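Local coordinates for protein yeast glycogen phosphorylase (Saccharomyces cerevisiae, PDB 1YGP) that is a carbohydrate phosphorylase of the GT-B clan and holds a pyridoxal-5'-phosphate group in a pocket within each chain's two-domain fold, at residues A[375-380]-A[394-399]; A[381-386]-A[424-429]; A[601-606]-A[829-834]; A[755-760]-A[843-848]. All coordinates share one frame; numbering follows the deposited sequence.

Contact 1: residues A[375-380]-A[394-399]; sequences VELQRV and DIVTKT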
loop_
_atom_site.group_PDB
_atom_site.type_symbol
_atom_site.label_atom_id
_atom_site.label_comp_id
_atom_site.label_asym_id
_atom_site.label_seq_id
_atom_site.Cartn_x
_atom_site.Cartn_y
_atom_site.Cartn_z
ATOM N N VAL A 375 6.698 11.341 -30.880
ATOM C CA VAL A 375 5.658 10.781 -31.718
ATOM C C VAL A 375 4.274 11.017 -31.122
ATOM O O VAL A 375 3.275 11.141 -31.825
ATOM C CB VAL A 375 5.966 9.293 -31.869
ATOM C CG1 VAL A 375 4.977 8.627 -32.791
ATOM C CG2 VAL A 375 7.313 9.125 -32.508
ATOM N N GLU A 376 4.178 11.011 -29.794
ATOM C CA GLU A 376 2.946 11.268 -29.079
ATOM C C GLU A 376 2.552 12.745 -29.159
ATOM O O GLU A 376 1.362 12.996 -29.399
ATOM C CB GLU A 376 3.139 10.829 -27.638
ATOM C CG GLU A 376 2.029 11.176 -26.650
ATOM C CD GLU A 376 0.694 10.464 -26.840
ATOM O OE1 GLU A 376 0.599 9.514 -27.613
ATOM O OE2 GLU A 376 -0.262 10.869 -26.181
ATOM N N LEU A 377 3.459 13.737 -29.003
ATOM C CA LEU A 377 3.061 15.128 -29.103
ATOM C C LEU A 377 2.577 15.325 -30.527
ATOM O O LEU A 377 1.490 15.877 -30.712
ATOM C CB LEU A 377 4.217 16.088 -28.815
ATOM C CG LEU A 377 3.921 17.611 -28.839
ATOM C CD1 LEU A 377 2.676 17.923 -28.027
ATOM C CD2 LEU A 377 5.109 18.371 -28.284
ATOM N N GLN A 378 3.253 14.786 -31.543
ATOM C CA GLN A 378 2.761 14.905 -32.910
ATOM C C GLN A 378 1.368 14.281 -33.038
ATOM O O GLN A 378 0.459 14.929 -33.575
ATOM C CB GLN A 378 3.741 14.227 -33.852
ATOM C CG GLN A 378 3.409 14.342 -35.320
ATOM C CD GLN A 378 3.449 15.734 -35.913
ATOM O OE1 GLN A 378 3.689 16.746 -35.258
ATOM N NE2 GLN A 378 3.224 15.817 -37.217
ATOM N N ARG A 379 1.169 13.066 -32.491
ATOM C CA ARG A 379 -0.127 12.424 -32.494
ATOM C C ARG A 379 -1.205 13.297 -31.852
ATOM O O ARG A 379 -2.261 13.473 -32.472
ATOM C CB ARG A 379 -0.095 11.096 -31.741
ATOM C CG ARG A 379 -1.440 10.358 -31.851
ATOM C CD ARG A 379 -1.573 9.050 -31.075
ATOM N NE ARG A 379 -1.581 9.279 -29.645
ATOM C CZ ARG A 379 -2.695 9.622 -29.011
ATOM N NH1 ARG A 379 -3.862 9.751 -29.650
ATOM N NH2 ARG A 379 -2.620 9.939 -27.728
ATOM N N VAL A 380 -1.027 13.908 -30.678
ATOM C CA VAL A 380 -2.149 14.622 -30.101
ATOM C C VAL A 380 -2.369 15.912 -30.861
ATOM O O VAL A 380 -3.538 16.234 -31.121
ATOM C CB VAL A 380 -1.953 14.945 -28.595
ATOM C CG1 VAL A 380 -1.612 13.662 -27.892
ATOM C CG2 VAL A 380 -0.840 15.904 -28.338
ATOM N N ASP A 394 6.635 21.258 -36.587
ATOM C CA ASP A 394 7.540 22.330 -36.258
ATOM C C ASP A 394 7.571 22.572 -34.759
ATOM O O ASP A 394 8.641 22.848 -34.208
ATOM C CB ASP A 394 7.103 23.587 -36.962
ATOM C CG ASP A 394 8.071 23.929 -38.067
ATOM O OD1 ASP A 394 8.028 23.277 -39.121
ATOM O OD2 ASP A 394 8.866 24.847 -37.842
ATOM N N ILE A 395 6.423 22.440 -34.082
ATOM C CA ILE A 395 6.359 22.624 -32.642
ATOM C C ILE A 395 7.142 21.489 -31.952
ATOM O O ILE A 395 8.041 21.755 -31.143
ATOM C CB ILE A 395 4.858 22.673 -32.225
ATOM C CG1 ILE A 395 4.203 23.915 -32.851
ATOM C CG2 ILE A 395 4.722 22.744 -30.714
ATOM C CD1 ILE A 395 2.682 24.113 -32.669
ATOM N N VAL A 396 6.893 20.231 -32.319
ATOM C CA VAL A 396 7.592 19.090 -31.764
ATOM C C VAL A 396 9.103 19.323 -31.806
ATOM O O VAL A 396 9.777 19.351 -30.778
ATOM C CB VAL A 396 7.182 17.832 -32.579
ATOM C CG1 VAL A 396 8.038 16.636 -32.215
ATOM C CG2 VAL A 396 5.756 17.436 -32.236
ATOM N N THR A 397 9.588 19.665 -32.987
ATOM C CA THR A 397 10.992 19.882 -33.269
ATOM C C THR A 397 11.631 20.902 -32.347
ATOM O O THR A 397 12.684 20.701 -31.744
ATOM C CB THR A 397 10.983 20.268 -34.730
ATOM O OG1 THR A 397 10.722 19.041 -35.408
ATOM C CG2 THR A 397 12.236 20.975 -35.204
ATOM N N LYS A 398 10.965 22.026 -32.185
ATOM C CA LYS A 398 11.481 23.046 -31.320
ATOM C C LYS A 398 11.284 22.737 -29.842
ATOM O O LYS A 398 11.945 23.377 -29.034
ATOM C CB LYS A 398 10.824 24.342 -31.704
ATOM C CG LYS A 398 11.504 24.911 -32.917
ATOM C CD LYS A 398 10.872 26.265 -33.190
ATOM C CE LYS A 398 9.799 26.278 -34.282
ATOM N NZ LYS A 398 10.421 26.271 -35.597
ATOM N N THR A 399 10.482 21.748 -29.444
ATOM C CA THR A 399 10.248 21.438 -28.040
ATOM C C THR A 399 11.271 20.457 -27.484
ATOM O O THR A 399 11.633 20.547 -26.317
ATOM C CB THR A 399 8.818 20.857 -27.872
ATOM O OG1 THR A 399 7.877 21.809 -28.371
ATOM C CG2 THR A 399 8.493 20.561 -26.411
#
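Leu-377, Gln-378 and Val-396 form a small, mainly apolar contact between two helices joined by a short turn, 372-384 and 389-399. The local axes approach to 9.5 Å and run at 149° in their N-to-C directions, so the pair is tilted well away from exact antiparallel. The backbones come nearest at Gln-378 and Val-396, whose CA atoms are 6.5 Å apart. One methyl carries almost all of the packing. Val-396 has CG1 anti to its nitrogen (chi1 171°), which leaves CG2 beside that nitrogen and directed at the other helix. There Val-396 CG2 lies 3.9 Å from Leu-377 CG, the two side chains sliding past each other in opposite senses. The same methyl, Val-396 CG2, reaches the helix backbone, 3.7 Å from Gln-378 N. A bend at chi2 (65°) folds the Gln-378 amide back across the valine at about a right angle and leaves Gln-378 OE1 3.7 Å from Val-396 CG2. Gln-378 NE2 makes a weak hydrogen bond to Trp-389 O. In the fold, the two helices together form the crossover between parallel strands 361-366 and 400-404, which are neighbours in the nine-stranded sheet, a beta-alpha-beta crossover whose connection contains two helices. About one turn on from Val-396, Leu-377 CD2 passes 4.4 Å from Thr-399 OG1, a hydroxyl already hydrogen-bonded at 2.8 Å to Ile-395 O in its own helix. Phe-357 packs on both Leu-377 and Thr-399. Helix 372-384 also meets helix 425-445, where Gln-378 touches Ile-430.

Contact 2: residues A[381-386]-A[424-429]; sequences LVDLEK and LPRHLE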
loop_
_atom_site.group_PDB
_atom_site.type_symbol
_atom_site.label_atom_id
_atom_site.label_comp_id
_atom_site.label_asym_id
_atom_site.label_seq_id
_atom_site.Cartn_x
_atom_site.Cartn_y
_atom_site.Cartn_z
ATOM N N LEU A 381 -1.322 16.635 -31.300
ATOM C CA LEU A 381 -1.539 17.892 -32.004
ATOM C C LEU A 381 -2.251 17.656 -33.326
ATOM O O LEU A 381 -3.155 18.411 -33.670
ATOM C CB LEU A 381 -0.229 18.620 -32.279
ATOM C CG LEU A 381 0.522 19.240 -31.123
ATOM C CD1 LEU A 381 1.692 19.990 -31.715
ATOM C CD2 LEU A 381 -0.336 20.213 -30.323
ATOM N N VAL A 382 -1.930 16.606 -34.058
ATOM C CA VAL A 382 -2.640 16.318 -35.279
ATOM C C VAL A 382 -3.973 15.650 -34.980
ATOM O O VAL A 382 -4.990 16.243 -35.320
ATOM C CB VAL A 382 -1.739 15.448 -36.155
ATOM C CG1 VAL A 382 -2.497 14.750 -37.262
ATOM C CG2 VAL A 382 -0.692 16.380 -36.744
ATOM N N ASP A 383 -4.099 14.501 -34.327
ATOM C CA ASP A 383 -5.399 13.868 -34.154
ATOM C C ASP A 383 -6.416 14.523 -33.241
ATOM O O ASP A 383 -7.598 14.552 -33.562
ATOM C CB ASP A 383 -5.212 12.457 -33.676
ATOM C CG ASP A 383 -4.387 11.583 -34.611
ATOM O OD1 ASP A 383 -4.175 11.945 -35.767
ATOM O OD2 ASP A 383 -3.952 10.519 -34.170
ATOM N N LEU A 384 -6.019 15.062 -32.103
ATOM C CA LEU A 384 -6.989 15.607 -31.171
ATOM C C LEU A 384 -7.083 17.105 -31.374
ATOM O O LEU A 384 -8.161 17.651 -31.554
ATOM C CB LEU A 384 -6.555 15.298 -29.745
ATOM C CG LEU A 384 -6.172 13.869 -29.424
ATOM C CD1 LEU A 384 -5.462 13.849 -28.115
ATOM C CD2 LEU A 384 -7.394 12.987 -29.330
ATOM N N GLU A 385 -5.944 17.792 -31.356
ATOM C CA GLU A 385 -5.914 19.233 -31.493
ATOM C C GLU A 385 -6.090 19.772 -32.916
ATOM O O GLU A 385 -6.235 20.985 -33.090
ATOM C CB GLU A 385 -4.607 19.704 -30.888
ATOM C CG GLU A 385 -4.848 20.703 -29.768
ATOM C CD GLU A 385 -5.550 20.198 -28.512
ATOM O OE1 GLU A 385 -4.968 19.434 -27.737
ATOM O OE2 GLU A 385 -6.689 20.599 -28.303
ATOM N N LYS A 386 -6.058 18.908 -33.934
ATOM C CA LYS A 386 -6.324 19.256 -35.314
ATOM C C LYS A 386 -5.401 20.286 -35.969
ATOM O O LYS A 386 -5.844 21.144 -36.761
ATOM C CB LYS A 386 -7.774 19.736 -35.418
ATOM C CG LYS A 386 -8.835 18.814 -34.875
ATOM C CD LYS A 386 -8.850 17.528 -35.668
ATOM C CE LYS A 386 -10.050 16.700 -35.269
ATOM N NZ LYS A 386 -10.004 16.452 -33.842
ATOM N N LEU A 424 1.120 -0.194 -30.875
ATOM C CA LEU A 424 0.923 1.219 -31.097
ATOM C C LEU A 424 0.638 1.513 -32.584
ATOM O O LEU A 424 1.500 2.097 -33.262
ATOM C CB LEU A 424 2.202 1.934 -30.546
ATOM C CG LEU A 424 2.579 1.741 -29.045
ATOM C CD1 LEU A 424 3.761 2.583 -28.649
ATOM C CD2 LEU A 424 1.436 2.185 -28.170
ATOM N N PRO A 425 -0.550 1.200 -33.150
ATOM C CA PRO A 425 -0.835 1.352 -34.573
ATOM C C PRO A 425 -0.714 2.756 -35.163
ATOM O O PRO A 425 -0.060 2.964 -36.185
ATOM C CB PRO A 425 -2.217 0.751 -34.733
ATOM C CG PRO A 425 -2.814 0.600 -33.363
ATOM C CD PRO A 425 -1.573 0.353 -32.535
ATOM N N ARG A 426 -1.265 3.784 -34.522
ATOM C CA ARG A 426 -1.171 5.154 -35.031
ATOM C C ARG A 426 0.236 5.720 -34.917
ATOM O O ARG A 426 0.695 6.459 -35.785
ATOM C CB ARG A 426 -2.152 6.043 -34.256
ATOM C CG ARG A 426 -2.188 7.507 -34.652
ATOM C CD ARG A 426 -2.684 7.618 -36.083
ATOM N NE ARG A 426 -3.033 8.975 -36.472
ATOM C CZ ARG A 426 -2.506 9.527 -37.553
ATOM N NH1 ARG A 426 -1.641 8.864 -38.317
ATOM N NH2 ARG A 426 -2.862 10.759 -37.889
ATOM N N HIS A 427 0.975 5.361 -33.865
ATOM C CA HIS A 427 2.316 5.899 -33.664
ATOM C C HIS A 427 3.226 5.268 -34.701
ATOM O O HIS A 427 4.186 5.930 -35.076
ATOM C CB HIS A 427 2.867 5.592 -32.278
ATOM C CG HIS A 427 2.072 6.237 -31.151
ATOM N ND1 HIS A 427 2.286 7.423 -30.611
ATOM C CD2 HIS A 427 0.987 5.675 -30.496
ATOM C CE1 HIS A 427 1.399 7.602 -29.666
ATOM N NE2 HIS A 427 0.619 6.557 -29.601
ATOM N N LEU A 428 2.963 4.056 -35.208
ATOM C CA LEU A 428 3.711 3.555 -36.359
ATOM C C LEU A 428 3.434 4.397 -37.610
ATOM O O LEU A 428 4.334 4.703 -38.393
ATOM C CB LEU A 428 3.333 2.133 -36.727
ATOM C CG LEU A 428 4.470 1.194 -37.075
ATOM C CD1 LEU A 428 3.839 0.063 -37.821
ATOM C CD2 LEU A 428 5.526 1.791 -37.974
ATOM N N GLU A 429 2.181 4.776 -37.848
ATOM C CA GLU A 429 1.807 5.579 -38.995
ATOM C C GLU A 429 2.602 6.878 -38.980
ATOM O O GLU A 429 3.275 7.232 -39.954
ATOM C CB GLU A 429 0.328 5.889 -38.940
ATOM C CG GLU A 429 -0.640 4.747 -39.158
ATOM C CD GLU A 429 -2.112 5.164 -39.297
ATOM O OE1 GLU A 429 -2.452 6.348 -39.175
ATOM O OE2 GLU A 429 -2.943 4.283 -39.543
#
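Asp-383 and Arg-426 are the closest backbone pair of the contact, yet their CA atoms stand 9.7 Å apart, so the span is bridged mostly by the long arginine. Near its end, helix 372-384 widens into a pi-type turn at 381-384, and Asp-383 projects from this turn toward Arg-426. The two side chains arrive from opposite directions and meet in a bidentate, side-on salt bridge. Arg-426 NH2 donates to Asp-383 OD1 at 2.8 Å (N-H...O 154°), while NE of the same arginine donates to OD2 at 2.9 Å. Each oxygen uses its syn lone pair, and the carboxylate and guanidinium planes are only 16° apart, which fixes the rotation of both groups. With CG anti to the backbone nitrogen (chi1 180°), Arg-426 CG lies 3.5 Å from Asp-383 OD2; the bend at chi2 then turns the chain on toward the guanidinium. Beside this pair, Val-382 CG1 lies 4.1 Å from Arg-426 NH2, oblique to the guanidinium. Arg-426 NH1 forms a salt bridge of 2.8 Å with Glu-429 OE1, so one buried cation links two acids. Two backbone groups add to the network: Ser-249 N is hydrogen-bonded to Asp-383 OD1, and Arg-426 NH2 to Thr-245 O. Val-236 of strand 235-237 packs against Arg-426 and Glu-429, and Val-382 rests on Ala-392 of helix 389-399. The network thus joins the end of helix 372-384 to the start of helix 425-445.

Contact 3: residues A[601-606]-A[829-834]; sequences LFDMQV and ATHELV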
loop_
_atom_site.group_PDB
_atom_site.type_symbol
_atom_site.label_atom_id
_atom_site.label_comp_id
_atom_site.label_asym_id
_atom_site.label_seq_id
_atom_site.Cartn_x
_atom_site.Cartn_y
_atom_site.Cartn_z
ATOM N N LEU A 601 45.820 0.958 2.982
ATOM C CA LEU A 601 45.256 1.632 1.819
ATOM C C LEU A 601 43.938 0.950 1.499
ATOM O O LEU A 601 43.851 -0.278 1.345
ATOM C CB LEU A 601 46.144 1.526 0.572
ATOM C CG LEU A 601 45.650 2.152 -0.736
ATOM C CD1 LEU A 601 46.067 3.605 -0.844
ATOM C CD2 LEU A 601 46.280 1.423 -1.901
ATOM N N PHE A 602 42.901 1.771 1.474
ATOM C CA PHE A 602 41.594 1.326 1.072
ATOM C C PHE A 602 41.480 1.576 -0.429
ATOM O O PHE A 602 41.553 2.704 -0.935
ATOM C CB PHE A 602 40.586 2.104 1.901
ATOM C CG PHE A 602 40.344 1.495 3.290
ATOM C CD1 PHE A 602 41.386 0.982 4.072
ATOM C CD2 PHE A 602 39.043 1.464 3.803
ATOM C CE1 PHE A 602 41.120 0.454 5.338
ATOM C CE2 PHE A 602 38.793 0.935 5.068
ATOM C CZ PHE A 602 39.828 0.431 5.834
ATOM N N ASP A 603 41.358 0.488 -1.159
ATOM C CA ASP A 603 41.332 0.519 -2.596
ATOM C C ASP A 603 39.975 -0.021 -3.045
ATOM O O ASP A 603 39.776 -1.247 -2.950
ATOM C CB ASP A 603 42.509 -0.340 -3.032
ATOM C CG ASP A 603 42.756 -0.577 -4.511
ATOM O OD1 ASP A 603 42.103 0.037 -5.364
ATOM O OD2 ASP A 603 43.622 -1.404 -4.797
ATOM N N MET A 604 39.033 0.819 -3.540
ATOM C CA MET A 604 37.733 0.319 -3.949
ATOM C C MET A 604 37.360 0.369 -5.413
ATOM O O MET A 604 37.772 1.278 -6.136
ATOM C CB MET A 604 36.576 1.020 -3.205
ATOM C CG MET A 604 36.661 2.423 -2.667
ATOM S SD MET A 604 37.486 2.504 -1.044
ATOM C CE MET A 604 36.169 2.702 0.106
ATOM N N GLN A 605 36.564 -0.601 -5.879
ATOM C CA GLN A 605 35.952 -0.594 -7.217
ATOM C C GLN A 605 34.485 -0.980 -7.012
ATOM O O GLN A 605 34.102 -2.151 -6.951
ATOM C CB GLN A 605 36.617 -1.614 -8.170
ATOM C CG GLN A 605 36.182 -1.506 -9.622
ATOM C CD GLN A 605 36.855 -2.504 -10.556
ATOM O OE1 GLN A 605 37.415 -3.520 -10.147
ATOM N NE2 GLN A 605 36.806 -2.317 -11.865
ATOM N N VAL A 606 33.647 0.032 -6.808
ATOM C CA VAL A 606 32.225 -0.171 -6.623
ATOM C C VAL A 606 31.463 0.353 -7.847
ATOM O O VAL A 606 31.385 1.566 -8.109
ATOM C CB VAL A 606 31.699 0.538 -5.323
ATOM C CG1 VAL A 606 32.281 -0.184 -4.121
ATOM C CG2 VAL A 606 32.131 1.993 -5.202
ATOM N N ALA A 829 52.350 -2.302 -12.436
ATOM C CA ALA A 829 53.375 -1.285 -12.266
ATOM C C ALA A 829 52.861 -0.021 -11.595
ATOM O O ALA A 829 53.480 0.541 -10.689
ATOM C CB ALA A 829 53.941 -0.892 -13.605
ATOM N N THR A 830 51.678 0.420 -11.987
ATOM C CA THR A 830 51.057 1.586 -11.388
ATOM C C THR A 830 50.721 1.266 -9.938
ATOM O O THR A 830 50.791 2.139 -9.068
ATOM C CB THR A 830 49.779 1.931 -12.117
ATOM O OG1 THR A 830 50.008 1.801 -13.518
ATOM C CG2 THR A 830 49.342 3.336 -11.776
ATOM N N HIS A 831 50.360 0.010 -9.627
ATOM C CA HIS A 831 50.039 -0.314 -8.255
ATOM C C HIS A 831 51.251 -0.264 -7.356
ATOM O O HIS A 831 51.133 0.240 -6.233
ATOM C CB HIS A 831 49.394 -1.668 -8.186
ATOM C CG HIS A 831 47.895 -1.464 -8.027
ATOM N ND1 HIS A 831 46.914 -1.824 -8.855
ATOM C CD2 HIS A 831 47.319 -0.838 -6.942
ATOM C CE1 HIS A 831 45.778 -1.451 -8.321
ATOM N NE2 HIS A 831 46.025 -0.861 -7.178
ATOM N N GLU A 832 52.409 -0.701 -7.865
ATOM C CA GLU A 832 53.680 -0.565 -7.155
ATOM C C GLU A 832 53.919 0.904 -6.803
ATOM O O GLU A 832 54.258 1.220 -5.654
ATOM C CB GLU A 832 54.793 -1.084 -8.043
ATOM C CG GLU A 832 55.634 -2.082 -7.273
ATOM C CD GLU A 832 56.450 -3.001 -8.169
ATOM O OE1 GLU A 832 55.894 -3.995 -8.639
ATOM O OE2 GLU A 832 57.633 -2.729 -8.387
ATOM N N LEU A 833 53.680 1.808 -7.773
ATOM C CA LEU A 833 53.748 3.244 -7.537
ATOM C C LEU A 833 52.820 3.721 -6.434
ATOM O O LEU A 833 53.281 4.321 -5.463
ATOM C CB LEU A 833 53.414 4.004 -8.809
ATOM C CG LEU A 833 54.594 4.181 -9.732
ATOM C CD1 LEU A 833 54.164 4.346 -11.176
ATOM C CD2 LEU A 833 55.368 5.373 -9.214
ATOM N N VAL A 834 51.523 3.417 -6.544
ATOM C CA VAL A 834 50.503 3.795 -5.568
ATOM C C VAL A 834 50.974 3.418 -4.170
ATOM O O VAL A 834 51.050 4.270 -3.273
ATOM C CB VAL A 834 49.149 3.076 -5.911
ATOM C CG1 VAL A 834 48.123 3.191 -4.799
ATOM C CG2 VAL A 834 48.498 3.781 -7.070
#
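Asp-603 OD2 meets the His-831 ring through a weak hydrogen bond, 3.4 Å from NE2 with an N-H...O angle of 137°. The side chains come from opposite directions, and the carboxylate and imidazole planes are 47° apart; the length and the bent angle mark the bond as weak. Asp-603 has CG anti to its nitrogen (chi1 178°), which sends the carboxylate toward helix 820-840. Two residues earlier, on the same face of the strand, Leu-601 CD2 touches Val-834 CG1 at 3.9 Å, the two side chains crossing at about a right angle. The CA atoms of Leu-601 and Val-834 are nevertheless 9.3 Å apart, so only side-chain ends meet. Strand 601-606 is an inner strand of the six-stranded parallel sheet, in a Rossmann-like domain of the GT-B kind, and helix 820-840 covers one of its faces. The next residue, Lys-607, lines the pyridoxal-5'-phosphate pocket. Asp-603 OD2 also has a long, weak ion pair with Lys-649 NZ, while OD1 lies close to Glu-712 OE2. Two acids so near each other would probably raise the affinity of one for a proton, and a cationic His-831, together with Lys-649, could partly offset their charge.

Contact 4: residues A[755-760]-A[843-848]; sequences NVFLFG and SEWLKK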
loop_
_atom_site.group_PDB
_atom_site.type_symbol
_atom_site.label_atom_id
_atom_site.label_comp_id
_atom_site.label_asym_id
_atom_site.label_seq_id
_atom_site.Cartn_x
_atom_site.Cartn_y
_atom_site.Cartn_z
ATOM N N ASN A 755 48.239 14.152 -10.720
ATOM C CA ASN A 755 47.501 13.743 -9.542
ATOM C C ASN A 755 46.663 12.498 -9.765
ATOM O O ASN A 755 45.966 12.040 -8.860
ATOM C CB ASN A 755 46.637 14.914 -9.114
ATOM C CG ASN A 755 47.498 16.097 -8.705
ATOM O OD1 ASN A 755 48.347 16.017 -7.818
ATOM N ND2 ASN A 755 47.366 17.249 -9.339
ATOM N N VAL A 756 46.671 11.893 -10.949
ATOM C CA VAL A 756 45.872 10.701 -11.205
ATOM C C VAL A 756 46.853 9.600 -11.602
ATOM O O VAL A 756 47.938 9.937 -12.075
ATOM C CB VAL A 756 44.806 10.913 -12.365
ATOM C CG1 VAL A 756 43.769 11.947 -11.956
ATOM C CG2 VAL A 756 45.463 11.416 -13.626
ATOM N N PHE A 757 46.556 8.308 -11.413
ATOM C CA PHE A 757 47.452 7.224 -11.789
ATOM C C PHE A 757 46.844 6.572 -13.006
ATOM O O PHE A 757 45.919 5.768 -12.866
ATOM C CB PHE A 757 47.570 6.191 -10.686
ATOM C CG PHE A 757 48.228 6.742 -9.440
ATOM C CD1 PHE A 757 47.492 7.507 -8.535
ATOM C CD2 PHE A 757 49.570 6.489 -9.210
ATOM C CE1 PHE A 757 48.108 8.025 -7.397
ATOM C CE2 PHE A 757 50.176 7.007 -8.071
ATOM C CZ PHE A 757 49.452 7.773 -7.166
ATOM N N LEU A 758 47.269 6.955 -14.210
ATOM C CA LEU A 758 46.685 6.390 -15.407
ATOM C C LEU A 758 47.589 5.303 -15.941
ATOM O O LEU A 758 48.782 5.306 -15.637
ATOM C CB LEU A 758 46.493 7.492 -16.407
ATOM C CG LEU A 758 45.602 8.638 -15.915
ATOM C CD1 LEU A 758 45.682 9.814 -16.886
ATOM C CD2 LEU A 758 44.183 8.121 -15.730
ATOM N N PHE A 759 47.057 4.339 -16.678
ATOM C CA PHE A 759 47.842 3.244 -17.202
ATOM C C PHE A 759 47.066 2.673 -18.379
ATOM O O PHE A 759 46.004 3.182 -18.771
ATOM C CB PHE A 759 48.015 2.170 -16.154
ATOM C CG PHE A 759 46.730 1.386 -15.867
ATOM C CD1 PHE A 759 45.733 1.946 -15.062
ATOM C CD2 PHE A 759 46.537 0.116 -16.433
ATOM C CE1 PHE A 759 44.552 1.236 -14.836
ATOM C CE2 PHE A 759 45.354 -0.580 -16.198
ATOM C CZ PHE A 759 44.361 -0.023 -15.402
ATOM N N GLY A 760 47.619 1.562 -18.875
ATOM C CA GLY A 760 46.990 0.756 -19.902
ATOM C C GLY A 760 46.975 1.421 -21.251
ATOM O O GLY A 760 47.402 2.562 -21.459
ATOM N N SER A 843 52.945 12.750 2.796
ATOM C CA SER A 843 52.781 14.184 2.535
ATOM C C SER A 843 52.600 14.521 1.062
ATOM O O SER A 843 51.881 15.462 0.727
ATOM C CB SER A 843 53.970 14.951 3.063
ATOM O OG SER A 843 53.964 14.810 4.479
ATOM N N GLU A 844 53.203 13.719 0.180
ATOM C CA GLU A 844 53.023 13.853 -1.254
ATOM C C GLU A 844 51.613 13.347 -1.590
ATOM O O GLU A 844 50.881 14.004 -2.325
ATOM C CB GLU A 844 54.074 13.014 -1.962
ATOM N N TRP A 845 51.163 12.228 -1.005
ATOM C CA TRP A 845 49.820 11.685 -1.195
ATOM C C TRP A 845 48.722 12.684 -0.807
ATOM O O TRP A 845 47.758 12.935 -1.539
ATOM C CB TRP A 845 49.674 10.431 -0.353
ATOM C CG TRP A 845 48.421 9.651 -0.685
ATOM C CD1 TRP A 845 47.270 9.864 0.016
ATOM C CD2 TRP A 845 48.290 8.694 -1.662
ATOM N NE1 TRP A 845 46.401 9.045 -0.511
ATOM C CE2 TRP A 845 46.950 8.331 -1.505
ATOM C CE3 TRP A 845 49.059 8.081 -2.643
ATOM C CZ2 TRP A 845 46.361 7.355 -2.311
ATOM C CZ3 TRP A 845 48.481 7.105 -3.458
ATOM C CH2 TRP A 845 47.143 6.743 -3.293
ATOM N N LEU A 846 48.874 13.282 0.369
ATOM C CA LEU A 846 47.945 14.260 0.900
ATOM C C LEU A 846 47.862 15.531 0.060
ATOM O O LEU A 846 46.803 16.150 -0.061
ATOM C CB LEU A 846 48.381 14.532 2.341
ATOM C CG LEU A 846 47.634 13.829 3.525
ATOM C CD1 LEU A 846 46.933 12.537 3.125
ATOM C CD2 LEU A 846 48.666 13.534 4.595
ATOM N N LYS A 847 48.941 15.907 -0.613
ATOM C CA LYS A 847 48.927 17.055 -1.489
ATOM C C LYS A 847 48.092 16.692 -2.688
ATOM O O LYS A 847 47.306 17.529 -3.116
ATOM C CB LYS A 847 50.327 17.413 -1.967
ATOM N N LYS A 848 48.158 15.472 -3.214
ATOM C CA LYS A 848 47.326 15.079 -4.353
ATOM C C LYS A 848 45.837 15.138 -4.023
ATOM O O LYS A 848 45.019 15.633 -4.800
ATOM C CB LYS A 848 47.652 13.673 -4.791
ATOM C CG LYS A 848 49.061 13.587 -5.349
ATOM C CD LYS A 848 49.381 12.177 -5.805
ATOM C CE LYS A 848 50.661 12.269 -6.592
ATOM N NZ LYS A 848 50.885 11.010 -7.264
#
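Lys-848 reaches from helix 842-856 toward strand 757-759, and its side chain passes two residues of the other segment in turn. At the root, Lys-848 CB is 3.9 Å from Asn-755 OD1, and CG of the same lysine comes closer to that oxygen, at 3.5 Å. CG stands anti to the carbonyl carbon (chi1 -66°), and from there the chain is extended, so CD and CE carry the amino group on past the asparagine. At the tip, Lys-848 NZ arrives 3.5 Å from Phe-757 CZ and 4.1 Å from CE1 of that ring, the two side chains crossing at about a right angle. The approach is oblique to the ring, and the strong partner of NZ is Glu-837 OE1, with which it forms a salt bridge. Strand 757-759 is an outermost strand of the six-stranded parallel sheet within the chain, next to strand 735-739, in a Rossmann-like domain; helix 842-856 therefore packs at the margin of that sheet. Here the backbones come close, with the CA atoms of Asn-755 and Lys-848 5.4 Å apart. Asn-755 OD1 merely packs on the lysine carbons; the polar bond of the amide runs from ND2 to Ile-751 O. Trp-845 supplies the second aromatic: its CZ3 lies 3.9 Å from Phe-757 CZ. The phenyl and the six-membered indole ring make an oblique aromatic pair, with centroids 6.0 Å apart and planes at 32°. Leu-735 lies against Trp-845, Phe-757 and Lys-848 alike, while Phe-838 meets the indole edge-to-face.

The four contacts form two pairs on opposite sides of the chain's centre. Contacts 1 and 2 have centres about 10 Å apart and share helix 372-384; they touch where Glu-376 and Arg-379 pack on His-427. Contacts 3 and 4, also about 10 Å apart, reach the same six-stranded sheet through successive helices, 820-840 and 842-856, and meet where Thr-830 and Val-834 lie on Phe-757. Between the pairs, centres are about 50 to 57 Å apart with no touch. Within each pair the segments alternate along the chain, whereas the first pair closes before the second opens. The first pair joins helices beside the nine-stranded sheet, the second packs helices on the six-stranded one, consistent with the two-domain GT-B plan.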